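Local structure of pectinesterase A (Erwinia chrysanthemi, 2NTP) at residues C168-T173 and C188-R193; S225-E230 and L268-D273. The protein hydrolyses the methyl esters of the galacturonan chain of pectin, releasing methanol, the first step in the maceration and soft-rotting of plant tissue. All coordinates share one frame; numbering follows the deposited sequence.

Contact 1 (C168-T173 and C188-R193)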
ATOM      1  N   CYS A 168      -6.574  10.336  -0.688  0.50  5.67           N
ATOM      2  CA  CYS A 168      -6.112   9.397   0.308  0.50  5.03           C
ATOM      3  C   CYS A 168      -4.861   9.882   1.036  0.50  4.83           C
ATOM      4  O   CYS A 168      -4.190  10.814   0.591  0.50  4.27           O
ATOM      5  CB  CYS A 168      -5.904   8.022  -0.338  0.50  5.11           C
ATOM      6  SG  CYS A 168      -4.333   7.739  -1.194  0.50  4.59           S
ATOM      7  N   ARG A 169      -4.585   9.270   2.185  1.00  4.83           N
ATOM      8  CA  ARG A 169      -3.309   9.450   2.871  1.00  5.45           C
ATOM      9  C   ARG A 169      -2.675   8.082   3.025  1.00  5.21           C
ATOM     10  O   ARG A 169      -3.340   7.130   3.432  1.00  5.03           O
ATOM     11  CB  ARG A 169      -3.495  10.114   4.243  1.00  5.53           C
ATOM     12  CG  ARG A 169      -2.181  10.542   4.933  1.00  6.68           C
ATOM     13  CD  ARG A 169      -2.441  10.908   6.396  1.00  6.09           C
ATOM     14  NE  ARG A 169      -1.274  11.449   7.109  1.00  6.92           N
ATOM     15  CZ  ARG A 169      -0.431  10.736   7.859  1.00  6.73           C
ATOM     16  NH1 ARG A 169      -0.577   9.418   7.990  1.00  6.24           N
ATOM     17  NH2 ARG A 169       0.586  11.345   8.467  1.00  7.43           N
ATOM     18  N   ILE A 170      -1.399   7.973   2.663  1.00  5.23           N
ATOM     19  CA  ILE A 170      -0.650   6.730   2.864  1.00  5.26           C
ATOM     20  C   ILE A 170       0.702   7.081   3.469  1.00  4.89           C
ATOM     21  O   ILE A 170       1.435   7.894   2.914  1.00  4.89           O
ATOM     22  CB  ILE A 170      -0.453   5.930   1.546  1.00  4.99           C
ATOM     23  CG1 ILE A 170      -1.805   5.662   0.861  1.00  6.32           C
ATOM     24  CG2 ILE A 170       0.294   4.618   1.829  1.00  5.62           C
ATOM     25  CD1 ILE A 170      -1.717   5.050  -0.542  1.00  6.37           C
ATOM     26  N   SER A 171       1.015   6.478   4.613  1.00  4.84           N
ATOM     27  CA  SER A 171       2.272   6.738   5.302  1.00  4.87           C
ATOM     28  C   SER A 171       3.105   5.474   5.408  1.00  5.01           C
ATOM     29  O   SER A 171       2.567   4.360   5.426  1.00  5.26           O
ATOM     30  CB  SER A 171       2.016   7.304   6.705  1.00  5.15           C
ATOM     31  OG  SER A 171       1.547   6.305   7.586  1.00  5.31           O
ATOM     32  N   GLY A 172       4.420   5.655   5.492  1.00  4.92           N
ATOM     33  CA  GLY A 172       5.331   4.531   5.654  1.00  4.91           C
ATOM     34  C   GLY A 172       6.791   4.891   5.483  1.00  4.83           C
ATOM     35  O   GLY A 172       7.159   6.066   5.368  1.00  5.06           O
ATOM     36  N   THR A 173       7.622   3.857   5.450  1.00  4.47           N
ATOM     37  CA  THR A 173       9.068   4.022   5.347  1.00  4.49           C
ATOM     38  C   THR A 173       9.612   3.242   4.148  1.00  4.50           C
ATOM     39  O   THR A 173       9.795   3.803   3.059  1.00  4.67           O
ATOM     40  CB  THR A 173       9.757   3.574   6.653  1.00  4.56           C
ATOM     41  OG1 THR A 173       9.286   2.270   7.008  1.00  4.80           O
ATOM     42  CG2 THR A 173       9.424   4.538   7.796  1.00  4.98           C
ATOM     43  N   CYS A 188      -3.585  12.098  -3.594  1.00  8.19           N
ATOM     44  CA  CYS A 188      -3.188  11.456  -2.349  1.00  8.27           C
ATOM     45  C   CYS A 188      -1.986  12.151  -1.724  1.00  8.25           C
ATOM     46  O   CYS A 188      -1.146  12.722  -2.436  1.00  8.19           O
ATOM     47  CB  CYS A 188      -2.859   9.983  -2.597  1.00  8.30           C
ATOM     48  SG  CYS A 188      -4.300   8.926  -2.873  1.00  8.81           S
ATOM     49  N   ASP A 189      -1.908  12.096  -0.395  1.00  7.99           N
ATOM     50  CA  ASP A 189      -0.712  12.493   0.332  1.00  8.45           C
ATOM     51  C   ASP A 189       0.080  11.242   0.666  1.00  7.63           C
ATOM     52  O   ASP A 189      -0.400  10.373   1.395  1.00  7.78           O
ATOM     53  CB  ASP A 189      -1.070  13.227   1.622  1.00  9.01           C
ATOM     54  CG  ASP A 189      -1.436  14.681   1.390  1.00 11.79           C
ATOM     55  OD1 ASP A 189      -1.427  15.127   0.230  1.00 15.47           O
ATOM     56  OD2 ASP A 189      -1.736  15.373   2.379  1.00 15.90           O
ATOM     57  N   LEU A 190       1.287  11.155   0.125  1.00  6.97           N
ATOM     58  CA  LEU A 190       2.172  10.030   0.407  1.00  6.48           C
ATOM     59  C   LEU A 190       3.226  10.516   1.387  1.00  6.36           C
ATOM     60  O   LEU A 190       4.050  11.374   1.050  1.00  6.28           O
ATOM     61  CB  LEU A 190       2.802   9.492  -0.884  1.00  6.52           C
ATOM     62  CG  LEU A 190       1.829   9.104  -2.016  1.00  6.81           C
ATOM     63  CD1 LEU A 190       2.588   8.513  -3.197  1.00  8.25           C
ATOM     64  CD2 LEU A 190       0.734   8.133  -1.554  1.00  7.60           C
ATOM     65  N   VAL A 191       3.173   9.975   2.602  1.00  6.06           N
ATOM     66  CA  VAL A 191       3.889  10.538   3.746  1.00  6.11           C
ATOM     67  C   VAL A 191       5.084   9.673   4.148  1.00  6.18           C
ATOM     68  O   VAL A 191       4.913   8.570   4.670  1.00  5.76           O
ATOM     69  CB  VAL A 191       2.930  10.750   4.956  1.00  5.86           C
ATOM     70  CG1 VAL A 191       3.650  11.432   6.114  1.00  6.49           C
ATOM     71  CG2 VAL A 191       1.690  11.559   4.534  1.00  7.31           C
ATOM     72  N   SER A 192       6.288  10.186   3.892  1.00  6.26           N
ATOM     73  CA  SER A 192       7.535   9.505   4.258  1.00  6.58           C
ATOM     74  C   SER A 192       7.853   9.757   5.725  1.00  6.53           C
ATOM     75  O   SER A 192       7.946  10.913   6.162  1.00  6.88           O
ATOM     76  CB  SER A 192       8.693  10.004   3.395  1.00  6.92           C
ATOM     77  OG  SER A 192       8.557   9.594   2.053  1.00  8.46           O
ATOM     78  N   ARG A 193       8.049   8.677   6.469  1.00  5.91           N
ATOM     79  CA  ARG A 193       8.154   8.762   7.922  1.00  5.71           C
ATOM     80  C   ARG A 193       9.587   8.818   8.436  1.00  5.90           C
ATOM     81  O   ARG A 193      10.528   8.309   7.806  1.00  6.06           O
ATOM     82  CB  ARG A 193       7.371   7.618   8.580  1.00  5.48           C
ATOM     83  CG  ARG A 193       5.899   7.580   8.154  1.00  4.50           C
ATOM     84  CD  ARG A 193       5.104   6.551   8.944  1.00  5.34           C
ATOM     85  NE  ARG A 193       4.736   7.036  10.278  1.00  5.49           N
ATOM     86  CZ  ARG A 193       3.911   6.397  11.105  1.00  5.95           C
ATOM     87  NH1 ARG A 193       3.368   5.240  10.744  1.00  5.75           N
ATOM     88  NH2 ARG A 193       3.629   6.920  12.295  1.00  6.57           N
TER
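Five main-chain hydrogen bonds join 168-173 to 188-193 as adjacent rungs of a right-handed parallel beta-helix, the fold of pectin methylesterases. The strands run 15° from parallel, and the bonds switch back and forth between them: D189 N gives to C168 O, I170 N to D189 O, V191 N to I170 O, G172 N to V191 O and R193 N to G172 O. The shortest, V191 N to I170 O at 2.7 Å, lies in the carbonyl plane; at the last, R193 N sits above the plane of the G172 carbonyl.

Covalently, the C168 SG–C188 SG disulfide (2.1 Å) closes the N-terminal end.

Apolar contacts differ on the two faces. I170 and L190 lie alongside each other, L190 CD2 4.0 Å from I170 CB. On the other face the extended R169 chain brings its guanidinium over V191, CG2 standing 3.8 Å above the plane near the rim.

Among polar groups, the bent R193 chain lays CG 3.4 Å from G172 O, its guanidinium meeting Y152 in a cation-pi contact.

The disulfide thus links the segments at one end; at the other, beside substrate-binding R195 and transition-state stabiliser Q153, R193 N holds G172 O while R193 NE ties its strand onward to E230.

Contact 2 (S225-E230 and L268-D273)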
ATOM      1  N   SER A 225      -0.722  14.269  -6.914  1.00  7.54           N
ATOM      2  CA  SER A 225      -0.552  13.941  -5.509  1.00  7.66           C
ATOM      3  C   SER A 225       0.537  14.780  -4.852  1.00  7.56           C
ATOM      4  O   SER A 225       1.112  15.676  -5.473  1.00  7.55           O
ATOM      5  CB  SER A 225      -0.262  12.443  -5.362  1.00  7.59           C
ATOM      6  OG  SER A 225      -1.428  11.693  -5.654  1.00  7.82           O
ATOM      7  N   ARG A 226       0.803  14.488  -3.584  1.00  7.81           N
ATOM      8  CA  ARG A 226       1.783  15.218  -2.808  1.00  8.51           C
ATOM      9  C   ARG A 226       2.652  14.207  -2.085  1.00  8.26           C
ATOM     10  O   ARG A 226       2.153  13.394  -1.307  1.00  8.21           O
ATOM     11  CB  ARG A 226       1.092  16.158  -1.809  1.00  8.90           C
ATOM     12  CG  ARG A 226       0.345  17.323  -2.485  1.00 11.46           C
ATOM     13  CD  ARG A 226      -0.767  17.904  -1.613  1.00 16.47           C
ATOM     14  NE  ARG A 226      -1.806  16.916  -1.307  1.00 20.06           N
ATOM     15  CZ  ARG A 226      -2.757  16.504  -2.149  1.00 21.07           C
ATOM     16  NH1 ARG A 226      -2.836  16.983  -3.385  1.00 22.25           N
ATOM     17  NH2 ARG A 226      -3.636  15.596  -1.745  1.00 22.17           N
ATOM     18  N   VAL A 227       3.946  14.257  -2.384  1.00  7.91           N
ATOM     19  CA  VAL A 227       4.956  13.427  -1.750  1.00  7.79           C
ATOM     20  C   VAL A 227       5.601  14.278  -0.661  1.00  8.08           C
ATOM     21  O   VAL A 227       6.368  15.205  -0.944  1.00  7.33           O
ATOM     22  CB  VAL A 227       5.976  12.922  -2.804  1.00  7.64           C
ATOM     23  CG1 VAL A 227       7.232  12.360  -2.158  1.00  7.80           C
ATOM     24  CG2 VAL A 227       5.315  11.881  -3.701  1.00  8.00           C
ATOM     25  N   ILE A 228       5.256  13.974   0.588  1.00  8.40           N
ATOM     26  CA  ILE A 228       5.588  14.854   1.710  1.00  9.45           C
ATOM     27  C   ILE A 228       6.333  14.134   2.831  1.00  9.70           C
ATOM     28  O   ILE A 228       6.237  12.917   2.979  1.00  9.56           O
ATOM     29  CB  ILE A 228       4.326  15.573   2.289  1.00  9.69           C
ATOM     30  CG1 ILE A 228       3.343  14.574   2.911  1.00 10.09           C
ATOM     31  CG2 ILE A 228       3.637  16.436   1.205  1.00 10.30           C
ATOM     32  CD1 ILE A 228       2.161  15.235   3.636  1.00 10.30           C
ATOM     33  N   ARG A 229       7.083  14.904   3.611  1.00 10.28           N
ATOM     34  CA  ARG A 229       7.757  14.366   4.784  1.00 11.00           C
ATOM     35  C   ARG A 229       6.848  14.503   5.994  1.00 10.95           C
ATOM     36  O   ARG A 229       6.107  15.487   6.127  1.00 11.00           O
ATOM     37  CB  ARG A 229       9.095  15.062   5.032  1.00 11.77           C
ATOM     38  CG  ARG A 229       9.038  16.562   4.993  1.00 14.58           C
ATOM     39  CD  ARG A 229      10.300  17.167   5.558  1.00 18.37           C
ATOM     40  NE  ARG A 229      10.796  18.220   4.688  1.00 23.20           N
ATOM     41  CZ  ARG A 229      11.916  18.139   3.979  1.00 23.79           C
ATOM     42  NH1 ARG A 229      12.697  17.065   4.056  1.00 24.47           N
ATOM     43  NH2 ARG A 229      12.273  19.154   3.213  1.00 26.14           N
ATOM     44  N   GLU A 230       6.910  13.501   6.863  1.00 10.72           N
ATOM     45  CA  GLU A 230       6.139  13.454   8.097  1.00 10.81           C
ATOM     46  C   GLU A 230       6.519  14.597   9.043  1.00 10.92           C
ATOM     47  O   GLU A 230       5.674  15.143   9.763  1.00 10.90           O
ATOM     48  CB  GLU A 230       6.415  12.110   8.759  1.00 11.03           C
ATOM     49  CG  GLU A 230       5.824  11.920  10.117  1.00 10.73           C
ATOM     50  CD  GLU A 230       6.129  10.547  10.654  1.00  9.38           C
ATOM     51  OE1 GLU A 230       5.177   9.760  10.788  1.00  9.39           O
ATOM     52  OE2 GLU A 230       7.322  10.260  10.925  1.00  8.08           O
ATOM     53  N   LEU A 268       2.936  11.532 -12.106  1.00  7.53           N
ATOM     54  CA  LEU A 268       2.501  12.628 -12.974  1.00  7.76           C
ATOM     55  C   LEU A 268       1.921  13.783 -12.170  1.00  7.84           C
ATOM     56  O   LEU A 268       1.088  13.568 -11.287  1.00  7.96           O
ATOM     57  CB  LEU A 268       1.485  12.154 -14.015  1.00  7.83           C
ATOM     58  CG  LEU A 268       1.883  10.984 -14.918  1.00  7.83           C
ATOM     59  CD1 LEU A 268       1.234   9.704 -14.404  1.00  8.04           C
ATOM     60  CD2 LEU A 268       1.469  11.256 -16.353  1.00  9.37           C
ATOM     61  N   ASN A 269       2.369  15.000 -12.481  1.00  8.21           N
ATOM     62  CA  ASN A 269       1.845  16.223 -11.853  1.00  8.50           C
ATOM     63  C   ASN A 269       1.801  16.132 -10.323  1.00  8.52           C
ATOM     64  O   ASN A 269       0.799  16.486  -9.685  1.00  8.75           O
ATOM     65  CB  ASN A 269       0.455  16.552 -12.422  1.00  8.96           C
ATOM     66  CG  ASN A 269       0.472  16.747 -13.934  1.00 11.01           C
ATOM     67  OD1 ASN A 269      -0.145  15.980 -14.683  1.00 14.00           O
ATOM     68  ND2 ASN A 269       1.186  17.773 -14.389  1.00 12.33           N
ATOM     69  N   THR A 270       2.902  15.665  -9.742  1.00  8.02           N
ATOM     70  CA  THR A 270       2.969  15.389  -8.312  1.00  8.23           C
ATOM     71  C   THR A 270       4.036  16.246  -7.627  1.00  8.54           C
ATOM     72  O   THR A 270       5.142  16.393  -8.140  1.00  8.34           O
ATOM     73  CB  THR A 270       3.181  13.870  -8.075  1.00  8.43           C
ATOM     74  OG1 THR A 270       1.965  13.188  -8.391  1.00  8.40           O
ATOM     75  CG2 THR A 270       3.556  13.561  -6.627  1.00  8.14           C
ATOM     76  N   SER A 271       3.685  16.826  -6.481  1.00  8.71           N
ATOM     77  CA  SER A 271       4.644  17.617  -5.711  1.00  9.37           C
ATOM     78  C   SER A 271       5.550  16.703  -4.897  1.00  9.18           C
ATOM     79  O   SER A 271       5.131  15.638  -4.445  1.00  9.15           O
ATOM     80  CB  SER A 271       3.948  18.629  -4.802  1.00  9.75           C
ATOM     81  OG  SER A 271       3.216  17.998  -3.779  1.00 12.83           O
ATOM     82  N   MET A 272       6.797  17.123  -4.724  1.00  9.16           N
ATOM     83  CA  MET A 272       7.772  16.343  -3.970  1.00  9.20           C
ATOM     84  C   MET A 272       8.617  17.276  -3.135  1.00  9.63           C
ATOM     85  O   MET A 272       9.215  18.210  -3.669  1.00  9.51           O
ATOM     86  CB  MET A 272       8.683  15.558  -4.916  1.00  9.10           C
ATOM     87  CG  MET A 272       7.972  14.555  -5.793  1.00  9.00           C
ATOM     88  SD  MET A 272       9.049  13.869  -7.054  1.00  9.12           S
ATOM     89  CE  MET A 272       7.894  12.752  -7.842  1.00  9.45           C
ATOM     90  N   ASP A 273       8.675  17.023  -1.830  1.00  9.75           N
ATOM     91  CA  ASP A 273       9.603  17.752  -0.969  1.00 10.37           C
ATOM     92  C   ASP A 273      11.025  17.217  -1.141  1.00 10.09           C
ATOM     93  O   ASP A 273      11.243  16.193  -1.806  1.00  9.54           O
ATOM     94  CB  ASP A 273       9.165  17.697   0.496  1.00 10.84           C
ATOM     95  CG  ASP A 273       9.654  18.903   1.302  1.00 13.17           C
ATOM     96  OD1 ASP A 273      10.454  19.727   0.783  1.00 16.80           O
ATOM     97  OD2 ASP A 273       9.230  19.032   2.468  1.00 16.26           O
TER
HETATM   98  O   HOH W   1      -0.054  17.594  -7.198  1.00 13.68           O
HETATM   99  O   HOH W   2       5.173  17.843  -1.760  1.00 13.87           O
HETATM  100  O   HOH W   3       6.917  17.779   2.684  1.00 18.72           O
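D273 OD2 is the best-held polar atom here by charge and short bonds, gripped twice: by R229 NE in a salt bridge of 2.8 Å and by a water that donates to it at 2.6 Å. The carbonyls S225 O and V227 O match it in number, each taking one N-H and one water. The water on OD2 accepts from R229 N, so one arginine reaches the carboxylate both through its side chain and, by way of the water, through its backbone. A chi1 of 48° wedges R229 CG between its own N and C, and the chain bends at chi3 to carry NE across to D273. The guanidinium and carboxylate planes stand 65° apart, so the two groups meet crosswise and not as a flat, two-toothed pair; R229 NH2 also bonds to N274.

Between the backbones, S271 N donates to S225 O, V227 N to S271 O and D273 N to V227 O, the parallel ladder of neighbouring beta-helix rungs. The V227 N–S271 O bond is the shortest, 2.7 Å, although its donor lies 31° out of the carbonyl plane. Beyond the ladder, T270 OG1 accepts a long 3.3 Å bond from S225 N while donating to L268 O. Further waters bridge S225 O to N269 O and V227 O to S271 OG.

On the inward side V227 CB rests against M272 CG at 3.9 Å, and V227 CG2 meets T270 CG2. On the opposite face from V227 and M272, S271 OG touches R226 CG at 3.2 Å, while the R226 guanidinium turns back to D189.

At this edge of the sheet, water and side-chain bonds supplement the three-bond ladder. The ion pair should keep the D273 carboxylate ionised, and beside it the water joins R229 N to OD2.

Contacts 1 and 2, with centres 9 Å apart, are two strand pairs of one parallel sheet, joined by the pairing of 189-192 with 226-229, so 226-229 meets 189-192 on one flank and 271-272 on the other. Their shared seam holds a short salt bridge, D189 OD1 to R226 NE at 2.4 Å, a probable hydrogen bond from L190 N to R226 O, and V191 CG2 against I228 CG1 at 3.8 Å. The contacts differ in their relation to the substrate cleft. The side chain of substrate-binding R195 is about 4 Å from that of T173 in contact 1, itself about 7 Å from a bound galacturonate, but about 11 Å from that of R229 in contact 2.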